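PDB 3WQC: D-threo-3-hydroxyaspartate dehydratase from Delftia, which catalyses the pyridoxal-phosphate-dependent, divalent-metal-aided deamination of D-threo-3-hydroxyaspartate to oxaloacetate and ammonia, and also dehydrates L-threo- and L-erythro-3-hydroxyaspartate and D-serine. Local coordinates for residues Ala22-Leu27 against Gln373-Asp378; Ile145-His150 against Thr181-Ser186; Phe369-Ala374 against Val381-Arg386. All coordinates share one frame; numbering follows the deposited sequence.

Interaction 1 of 3, residues Ala22-Leu27 against Gln373-Asp378; sequences AAVIDL and QALAAD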
loop_
_atom_site.group_PDB
_atom_site.type_symbol
_atom_site.label_atom_id
_atom_site.label_comp_id
_atom_site.label_asym_id
_atom_site.label_seq_id
_atom_site.Cartn_x
_atom_site.Cartn_y
_atom_site.Cartn_z
ATOM N N ALA B 22 2.704 -10.099 9.696
ATOM C CA ALA B 22 1.753 -11.019 9.042
ATOM C C ALA B 22 0.370 -10.441 9.235
ATOM O O ALA B 22 0.057 -9.817 10.291
ATOM C CB ALA B 22 1.820 -12.404 9.701
ATOM N N ALA B 23 -0.510 -10.636 8.242
ATOM C CA ALA B 23 -1.908 -10.140 8.344
ATOM C C ALA B 23 -2.772 -11.307 8.866
ATOM O O ALA B 23 -2.951 -12.337 8.156
ATOM C CB ALA B 23 -2.325 -9.674 6.945
ATOM N N VAL B 24 -3.317 -11.156 10.064
ATOM C CA VAL B 24 -3.958 -12.265 10.739
ATOM C C VAL B 24 -5.477 -12.003 10.696
ATOM O O VAL B 24 -5.936 -10.907 11.132
ATOM C CB VAL B 24 -3.478 -12.298 12.211
ATOM C CG1 VAL B 24 -4.291 -13.367 12.971
ATOM C CG2 VAL B 24 -1.951 -12.634 12.208
ATOM N N ILE B 25 -6.236 -13.008 10.204
ATOM C CA ILE B 25 -7.699 -12.897 10.308
ATOM C C ILE B 25 -8.154 -13.785 11.498
ATOM O O ILE B 25 -7.919 -14.998 11.492
ATOM C CB ILE B 25 -8.403 -13.463 9.035
ATOM C CG1 ILE B 25 -8.027 -12.672 7.779
ATOM C CG2 ILE B 25 -9.952 -13.415 9.244
ATOM C CD1 ILE B 25 -8.505 -13.419 6.508
ATOM N N ASP B 26 -8.824 -13.146 12.479
ATOM C CA ASP B 26 -9.417 -13.901 13.596
ATOM C C ASP B 26 -10.740 -14.502 13.018
ATOM O O ASP B 26 -11.702 -13.750 12.743
ATOM C CB ASP B 26 -9.691 -12.936 14.759
ATOM C CG ASP B 26 -10.445 -13.606 15.949
ATOM O OD1 ASP B 26 -11.381 -14.396 15.831
ATOM O OD2 ASP B 26 -10.064 -13.328 17.042
ATOM N N LEU B 27 -10.734 -15.790 12.680
ATOM C CA LEU B 27 -11.884 -16.397 11.986
ATOM C C LEU B 27 -13.167 -16.288 12.771
ATOM O O LEU B 27 -14.236 -16.117 12.154
ATOM C CB LEU B 27 -11.635 -17.856 11.589
ATOM C CG LEU B 27 -10.517 -17.974 10.510
ATOM C CD1 LEU B 27 -10.146 -19.442 10.369
ATOM C CD2 LEU B 27 -11.084 -17.396 9.158
ATOM N N GLN B 373 -3.090 -14.891 7.203
ATOM C CA GLN B 373 -2.954 -16.096 8.058
ATOM C C GLN B 373 -4.294 -16.226 8.798
ATOM O O GLN B 373 -4.591 -15.331 9.666
ATOM C CB GLN B 373 -1.755 -15.841 9.026
ATOM C CG GLN B 373 -0.440 -15.843 8.185
ATOM C CD GLN B 373 -0.250 -17.244 7.556
ATOM O OE1 GLN B 373 -0.649 -18.265 8.125
ATOM N NE2 GLN B 373 0.334 -17.296 6.429
ATOM N N ALA B 374 -5.120 -17.215 8.411
ATOM C CA ALA B 374 -6.485 -17.370 8.988
ATOM C C ALA B 374 -6.377 -18.154 10.303
ATOM O O ALA B 374 -5.907 -19.284 10.290
ATOM C CB ALA B 374 -7.344 -18.160 8.024
ATOM N N LEU B 375 -6.638 -17.464 11.398
ATOM C CA LEU B 375 -6.423 -17.976 12.759
ATOM C C LEU B 375 -7.667 -18.687 13.267
ATOM O O LEU B 375 -8.715 -18.020 13.468
ATOM C CB LEU B 375 -6.043 -16.830 13.691
ATOM C CG LEU B 375 -5.890 -17.141 15.194
ATOM C CD1 LEU B 375 -4.662 -18.053 15.417
ATOM C CD2 LEU B 375 -5.733 -15.822 15.963
ATOM N N ALA B 376 -7.565 -19.999 13.489
ATOM C CA ALA B 376 -8.650 -20.782 14.087
ATOM C C ALA B 376 -8.687 -20.720 15.624
ATOM O O ALA B 376 -7.727 -20.228 16.268
ATOM C CB ALA B 376 -8.510 -22.215 13.635
ATOM N N ALA B 377 -9.794 -21.155 16.235
ATOM C CA ALA B 377 -9.967 -21.060 17.680
ATOM C C ALA B 377 -8.861 -21.857 18.383
ATOM O O ALA B 377 -8.490 -21.490 19.488
ATOM C CB ALA B 377 -11.347 -21.571 18.075
ATOM N N ASP B 378 -8.324 -22.911 17.759
ATOM C CA ASP B 378 -7.259 -23.753 18.391
ATOM C C ASP B 378 -5.834 -23.087 18.383
ATOM O O ASP B 378 -4.852 -23.684 18.876
ATOM C CB ASP B 378 -7.258 -25.162 17.816
ATOM C CG ASP B 378 -6.788 -25.252 16.390
ATOM O OD1 ASP B 378 -6.505 -24.212 15.706
ATOM O OD2 ASP B 378 -6.702 -26.411 15.957
#
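Four backbone hydrogen bonds, alternating in direction, join strand 22-26 and the Leu27 that follows it to the end of strand 371-375, in parallel. Gln373 N meets Ala23 O at 2.7 Å, nearly along the C=O axis, and Leu375 N meets Ile25 O in the same end-on way at 2.8 Å. Ile25 N reaches Gln373 O at 2.9 Å from above the carbonyl plane, while Leu27 N lies in the plane of the Leu375 carbonyl, 3.1 Å from its O. The last bond comes from Leu27, the first helical residue, so the pairing runs one residue past the strand. On the face of Val24, Gln373, Asp26 and Leu375, Val24 crosses Leu375 obliquely: CG1, anti to the backbone N (chi1 173°), comes within 3.9 Å of Leu375 CB. On the other face Leu27 leans back over the partner strand with CG beside its own backbone N, so that CD1 sits 3.9 Å from Ala374 CB, with CD2 also in contact with it. Gln373 bends at chi2 and carries its amide away from residues 22-27, toward Thr383, its hydrogen-bond partner. Asp26 sets the turn into the helix: as N-cap, its OD1 accepts from the backbone N of Arg29. Strand 22-26 completes the sheet of the C-terminal beta domain, consistent with the alanine-racemase-like fold, whose N-terminal strand joins that domain. It is bordered by antiparallel strand 268-278 and by strand 371-375, whose far edge carries strand 381-385; Trp384 from that last strand packs on Leu27 at the start of helix 27-44.

Interaction 2 of 3, residues Ile145-His150 against Thr181-Ser186; sequences IDTDGH and THAGSS. With PLP (pyridoxal-5'-phosphate), chain J.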
loop_
_atom_site.group_PDB
_atom_site.type_symbol
_atom_site.label_atom_id
_atom_site.label_comp_id
_atom_site.label_asym_id
_atom_site.label_seq_id
_atom_site.Cartn_x
_atom_site.Cartn_y
_atom_site.Cartn_z
ATOM N N ILE B 145 -25.483 5.799 -10.302
ATOM C CA ILE B 145 -26.232 6.973 -9.881
ATOM C C ILE B 145 -25.384 7.656 -8.795
ATOM O O ILE B 145 -24.859 7.003 -7.880
ATOM C CB ILE B 145 -27.596 6.554 -9.319
ATOM C CG1 ILE B 145 -28.363 5.699 -10.353
ATOM C CG2 ILE B 145 -28.388 7.832 -8.917
ATOM C CD1 ILE B 145 -28.555 6.350 -11.723
ATOM N N ASP B 146 -25.286 8.972 -8.864
ATOM C CA ASP B 146 -24.613 9.794 -7.837
ATOM C C ASP B 146 -25.739 10.266 -6.905
ATOM O O ASP B 146 -26.632 11.056 -7.310
ATOM C CB ASP B 146 -23.968 11.015 -8.503
ATOM C CG ASP B 146 -23.335 11.952 -7.510
ATOM O OD1 ASP B 146 -23.390 11.641 -6.303
ATOM O OD2 ASP B 146 -22.816 13.022 -7.939
ATOM N N THR B 147 -25.812 9.711 -5.694
ATOM C CA THR B 147 -26.852 10.066 -4.731
ATOM C C THR B 147 -26.319 10.972 -3.637
ATOM O O THR B 147 -27.129 11.556 -2.901
ATOM C CB THR B 147 -27.512 8.818 -4.085
ATOM O OG1 THR B 147 -26.484 7.980 -3.478
ATOM C CG2 THR B 147 -28.275 8.010 -5.113
ATOM N N ASP B 148 -24.986 11.141 -3.503
ATOM C CA ASP B 148 -24.437 11.963 -2.416
ATOM C C ASP B 148 -23.229 12.864 -2.742
ATOM O O ASP B 148 -22.625 13.452 -1.811
ATOM C CB ASP B 148 -24.129 11.045 -1.221
ATOM C CG ASP B 148 -22.881 10.180 -1.520
ATOM O OD1 ASP B 148 -22.526 10.052 -2.742
ATOM O OD2 ASP B 148 -22.302 9.616 -0.544
ATOM N N GLY B 149 -22.851 12.984 -4.039
ATOM C CA GLY B 149 -21.761 13.808 -4.473
ATOM C C GLY B 149 -20.384 13.215 -4.269
ATOM O O GLY B 149 -19.387 13.904 -4.387
ATOM N N HIS B 150 -20.333 11.932 -3.899
ATOM C CA HIS B 150 -19.085 11.308 -3.520
ATOM C C HIS B 150 -18.108 11.147 -4.683
ATOM O O HIS B 150 -16.872 11.450 -4.485
ATOM C CB HIS B 150 -19.385 9.897 -2.892
ATOM C CG HIS B 150 -18.178 9.151 -2.478
ATOM N ND1 HIS B 150 -17.340 9.590 -1.446
ATOM C CD2 HIS B 150 -17.705 7.871 -2.881
ATOM C CE1 HIS B 150 -16.323 8.648 -1.299
ATOM N NE2 HIS B 150 -16.557 7.613 -2.149
ATOM N N THR B 181 -25.799 2.612 -6.743
ATOM C CA THR B 181 -25.211 3.801 -6.179
ATOM C C THR B 181 -24.345 3.351 -5.000
ATOM O O THR B 181 -24.647 2.275 -4.400
ATOM C CB THR B 181 -26.277 4.847 -5.694
ATOM O OG1 THR B 181 -25.549 6.064 -5.411
ATOM C CG2 THR B 181 -27.018 4.376 -4.488
ATOM N N HIS B 182 -23.313 4.148 -4.669
ATOM C CA HIS B 182 -22.516 3.910 -3.487
ATOM C C HIS B 182 -22.410 5.165 -2.739
ATOM O O HIS B 182 -21.761 6.169 -3.229
ATOM C CB HIS B 182 -21.117 3.477 -3.985
ATOM C CG HIS B 182 -20.053 3.390 -2.922
ATOM N ND1 HIS B 182 -20.104 2.536 -1.796
ATOM C CD2 HIS B 182 -18.833 4.099 -2.820
ATOM C CE1 HIS B 182 -18.900 2.705 -1.096
ATOM N NE2 HIS B 182 -18.190 3.643 -1.671
ATOM N N ALA B 183 -22.998 5.226 -1.514
ATOM C CA ALA B 183 -22.988 6.514 -0.801
ATOM C C ALA B 183 -21.715 6.628 0.045
ATOM O O ALA B 183 -21.753 6.523 1.287
ATOM C CB ALA B 183 -24.266 6.723 0.009
ATOM N N GLY B 184 -20.547 6.747 -0.599
ATOM C CA GLY B 184 -19.220 6.745 0.079
ATOM C C GLY B 184 -18.998 7.928 0.997
ATOM O O GLY B 184 -18.060 7.901 1.811
ATOM N N SER B 185 -19.857 8.951 0.924
ATOM C CA SER B 185 -19.749 10.086 1.837
ATOM C C SER B 185 -20.161 9.619 3.226
ATOM O O SER B 185 -19.887 10.386 4.179
ATOM C CB SER B 185 -20.653 11.266 1.450
ATOM O OG SER B 185 -22.047 10.935 1.617
ATOM N N SER B 186 -20.691 8.401 3.411
ATOM C CA SER B 186 -21.005 7.879 4.759
ATOM C C SER B 186 -19.719 7.821 5.643
ATOM O O SER B 186 -19.829 7.851 6.903
ATOM C CB SER B 186 -21.665 6.507 4.664
ATOM O OG SER B 186 -20.697 5.533 4.197
HETATM N N1 PLP J . -19.914 -0.407 -3.748
HETATM C C2 PLP J . -18.910 0.172 -4.438
HETATM C C2A PLP J . -19.140 0.711 -5.831
HETATM C C3 PLP J . -17.604 0.253 -3.827
HETATM O O3 PLP J . -16.614 0.800 -4.517
HETATM C C4 PLP J . -17.448 -0.268 -2.494
HETATM C C4A PLP J . -16.153 -0.228 -1.899
HETATM C C5 PLP J . -18.570 -0.864 -1.844
HETATM C C6 PLP J . -19.814 -0.844 -2.490
HETATM C C5A PLP J . -18.458 -1.419 -0.446
HETATM O O4P PLP J . -18.237 -0.281 0.509
HETATM P P PLP J . -17.696 -0.657 1.969
HETATM O O1P PLP J . -18.582 -1.766 2.396
HETATM O O2P PLP J . -17.926 0.594 2.742
HETATM O O3P PLP J . -16.298 -1.115 1.875
HETATM O O HOH W 1 -22.396 5.803 -6.846
HETATM O O HOH W 2 -23.293 8.458 -4.809
HETATM O O HOH W 3 -15.782 4.892 -1.145
#
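Two loops at the C-terminal ends of neighbouring parallel strands, 140-146 and 175-180, meet here in the alanine-racemase-like TIM-barrel domain that holds the cofactor. The tight part centres on Asp148, whose CG takes the crowded position between backbone N and carbonyl carbon (chi1 73°). Its OD2 receives two bonds from Ser185: the backbone N comes 2.9 Å from OD2 on the syn lone pair, and OG, from above the carboxylate plane, 2.5 Å from it. OD1 accepts from His150 N, closing an Asx turn. An alanine at Asp148 would remove both oxygens and would probably loosen the 3-10 turn at Ser185 and the placing of His150. The His150 ring lies flat on Gly184, whose CA stands 3.5 Å from the ring centroid, only 6° off the normal; a CB on Gly184 would collide with NE2. Deeper in, Thr147 and Thr181 meet tip to tip: Thr147 OG1 donates to Thr181 OG1 at 2.9 Å, and Thr181 OG1 in turn donates a hydrogen bond to Ile145 O. The looser part is bridged by water. One water accepts from Thr147 N and has Asp148 OD1 and, across the contact, His182 O as possible acceptors; another links Ile145 O to His182 N. The His150 and His182 rings are only obliquely related, their planes 72° apart. His182 instead spreads one face over the PLP ring, while its ND1 is bonded to Gly226 O. In the plane at its edge, a third water lies 2.8 Å from His182 NE2 and 3.0 Å from His150 NE2.

Interaction 3 of 3, residues Phe369-Ala374 against Val381-Arg386; sequences FPAYQA and VQTWER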
loop_
_atom_site.group_PDB
_atom_site.type_symbol
_atom_site.label_atom_id
_atom_site.label_comp_id
_atom_site.label_asym_id
_atom_site.label_seq_id
_atom_site.Cartn_x
_atom_site.Cartn_y
_atom_site.Cartn_z
ATOM N N PHE B 369 -0.319 -7.415 1.679
ATOM C CA PHE B 369 0.123 -8.806 1.927
ATOM C C PHE B 369 -0.237 -9.736 0.778
ATOM O O PHE B 369 -1.369 -9.708 0.297
ATOM C CB PHE B 369 -0.526 -9.351 3.200
ATOM C CG PHE B 369 -0.046 -8.623 4.415
ATOM C CD1 PHE B 369 -0.633 -7.412 4.818
ATOM C CD2 PHE B 369 1.022 -9.141 5.173
ATOM C CE1 PHE B 369 -0.141 -6.697 5.935
ATOM C CE2 PHE B 369 1.532 -8.438 6.278
ATOM C CZ PHE B 369 0.942 -7.214 6.680
ATOM N N PRO B 370 0.679 -10.667 0.438
ATOM C CA PRO B 370 0.348 -11.700 -0.542
ATOM C C PRO B 370 -0.748 -12.628 -0.000
ATOM O O PRO B 370 -1.423 -13.260 -0.819
ATOM C CB PRO B 370 1.655 -12.493 -0.707
ATOM C CG PRO B 370 2.748 -11.488 -0.340
ATOM C CD PRO B 370 2.157 -10.607 0.740
ATOM N N ALA B 371 -0.910 -12.761 1.308
ATOM C CA ALA B 371 -1.821 -13.761 1.845
ATOM C C ALA B 371 -2.137 -13.335 3.256
ATOM O O ALA B 371 -1.327 -12.637 3.929
ATOM C CB ALA B 371 -1.220 -15.206 1.890
ATOM N N TYR B 372 -3.256 -13.843 3.758
ATOM C CA TYR B 372 -3.621 -13.711 5.169
ATOM C C TYR B 372 -3.231 -15.019 5.883
ATOM O O TYR B 372 -3.094 -16.066 5.280
ATOM C CB TYR B 372 -5.153 -13.594 5.317
ATOM C CG TYR B 372 -5.698 -12.357 4.660
ATOM C CD1 TYR B 372 -5.650 -11.108 5.305
ATOM C CD2 TYR B 372 -6.295 -12.413 3.394
ATOM C CE1 TYR B 372 -6.169 -9.927 4.736
ATOM C CE2 TYR B 372 -6.839 -11.264 2.784
ATOM C CZ TYR B 372 -6.759 -10.061 3.436
ATOM O OH TYR B 372 -7.312 -8.909 2.903
ATOM N N GLN B 373 -3.090 -14.891 7.203
ATOM C CA GLN B 373 -2.954 -16.096 8.058
ATOM C C GLN B 373 -4.294 -16.226 8.798
ATOM O O GLN B 373 -4.591 -15.331 9.666
ATOM C CB GLN B 373 -1.755 -15.841 9.026
ATOM C CG GLN B 373 -0.440 -15.843 8.185
ATOM C CD GLN B 373 -0.250 -17.244 7.556
ATOM O OE1 GLN B 373 -0.649 -18.265 8.125
ATOM N NE2 GLN B 373 0.334 -17.296 6.429
ATOM N N ALA B 374 -5.120 -17.215 8.411
ATOM C CA ALA B 374 -6.485 -17.370 8.988
ATOM C C ALA B 374 -6.377 -18.154 10.303
ATOM O O ALA B 374 -5.907 -19.284 10.290
ATOM C CB ALA B 374 -7.344 -18.160 8.024
ATOM N N VAL B 381 -2.862 -21.474 12.370
ATOM C CA VAL B 381 -3.159 -20.633 11.244
ATOM C C VAL B 381 -3.072 -21.392 9.910
ATOM O O VAL B 381 -2.379 -22.445 9.801
ATOM C CB VAL B 381 -2.244 -19.343 11.185
ATOM C CG1 VAL B 381 -2.567 -18.380 12.335
ATOM C CG2 VAL B 381 -0.726 -19.688 11.097
ATOM N N GLN B 382 -3.748 -20.850 8.889
ATOM C CA GLN B 382 -3.646 -21.398 7.540
ATOM C C GLN B 382 -3.409 -20.264 6.603
ATOM O O GLN B 382 -3.984 -19.190 6.821
ATOM C CB GLN B 382 -4.974 -22.048 7.183
ATOM C CG GLN B 382 -4.957 -22.896 5.961
ATOM C CD GLN B 382 -6.302 -23.640 5.830
ATOM O OE1 GLN B 382 -7.342 -22.979 5.717
ATOM N NE2 GLN B 382 -6.302 -24.979 5.937
ATOM N N THR B 383 -2.663 -20.456 5.516
ATOM C CA THR B 383 -2.350 -19.331 4.641
ATOM C C THR B 383 -3.494 -19.213 3.621
ATOM O O THR B 383 -3.820 -20.201 2.915
ATOM C CB THR B 383 -1.054 -19.686 3.859
ATOM O OG1 THR B 383 0.030 -19.789 4.792
ATOM C CG2 THR B 383 -0.703 -18.531 2.809
ATOM N N TRP B 384 -4.097 -18.014 3.529
ATOM C CA TRP B 384 -5.178 -17.726 2.580
ATOM C C TRP B 384 -4.695 -16.680 1.624
ATOM O O TRP B 384 -4.578 -15.491 1.982
ATOM C CB TRP B 384 -6.399 -17.218 3.305
ATOM C CG TRP B 384 -7.175 -18.295 4.031
ATOM C CD1 TRP B 384 -6.819 -19.648 4.235
ATOM C CD2 TRP B 384 -8.499 -18.128 4.615
ATOM N NE1 TRP B 384 -7.822 -20.337 4.884
ATOM C CE2 TRP B 384 -8.882 -19.450 5.157
ATOM C CE3 TRP B 384 -9.407 -17.023 4.720
ATOM C CZ2 TRP B 384 -10.132 -19.670 5.744
ATOM C CZ3 TRP B 384 -10.658 -17.246 5.363
ATOM C CH2 TRP B 384 -10.988 -18.565 5.876
ATOM N N GLU B 385 -4.349 -17.094 0.395
ATOM C CA GLU B 385 -3.800 -16.154 -0.600
ATOM C C GLU B 385 -4.832 -15.073 -0.951
ATOM O O GLU B 385 -6.060 -15.315 -0.877
ATOM C CB GLU B 385 -3.422 -16.937 -1.855
ATOM C CG GLU B 385 -2.171 -17.818 -1.610
ATOM C CD GLU B 385 -1.679 -18.430 -2.893
ATOM O OE1 GLU B 385 -2.219 -18.104 -3.987
ATOM O OE2 GLU B 385 -0.733 -19.257 -2.807
ATOM N N ARG B 386 -4.331 -13.934 -1.372
ATOM C CA ARG B 386 -5.225 -12.905 -1.922
ATOM C C ARG B 386 -4.564 -12.313 -3.135
ATOM O O ARG B 386 -3.341 -12.468 -3.370
ATOM C CB ARG B 386 -5.575 -11.832 -0.876
ATOM C CG ARG B 386 -4.362 -11.101 -0.345
ATOM C CD ARG B 386 -4.832 -9.742 0.257
ATOM N NE ARG B 386 -5.115 -8.833 -0.856
ATOM C CZ ARG B 386 -5.925 -7.755 -0.745
ATOM N NH1 ARG B 386 -6.023 -6.864 -1.749
ATOM N NH2 ARG B 386 -6.715 -7.568 0.344
HETATM O O HOH W 4 -2.079 -9.232 -2.213
HETATM O O HOH W 5 0.281 -20.820 7.486
#
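Strands 371-375 and 381-385 form a beta hairpin, with Tyr372 and Trp384 as a hydrogen-bonded antiparallel pair on one face and Gln373 opposite Thr383 on the other. The Trp384 indole lies under Ala374: the methyl CB sits over its face, 3.6 Å from the centroid of the five-membered ring, a CH-pi contact. The rotation of the indole is fixed by Gln382 of its own strand, whose OE1 accepts from Trp384 NE1 in the ring plane at 2.8 Å. Across the other face Gln373 and Thr383 run side by side, so that the amide NE2 donates to Thr383 OG1 at 3.0 Å and a water joins OE1 to the same hydroxyl. Beside them Ala371 CB presses closely on Thr383 CG2, 3.5 Å away. At the open end of the hairpin Arg386 N bonds to Pro370 O, and its side chain, bent at chi3, crosses the Tyr372 ring obliquely, guanidinium and ring planes 55° apart. At the same end Phe369 meets Trp390 of the second subunit. Arg386 CD rests 3.6 Å from Tyr372 CE2, and NH2 donates to Tyr372 OH, which lies in the guanidinium plane, at 3.0 Å.

Interactions 1 and 3 are adjoining seams of one mixed sheet: both use strand 371-375, share Gln373 and Ala374, and pack together, as Ile25 CD1 does against Tyr372 CG. Interaction 1 is the long-range parallel seam and partly buried; interaction 3 is the local antiparallel one, with Gln382, Thr383 and Glu385 exposed. Interaction 2 stands apart across the chain's centre, its own centre about 33 and 32 Å from those of interactions 1 and 3. It is the most buried and joins loops of the barrel domain, relying on carboxylate, hydroxyl and water bonds beside PLP where the sheet seams rest first on backbone pairing, with apolar packing and, in interaction 3, side-chain hydrogen bonds. Interactions 2 and 3 both touch the second subunit.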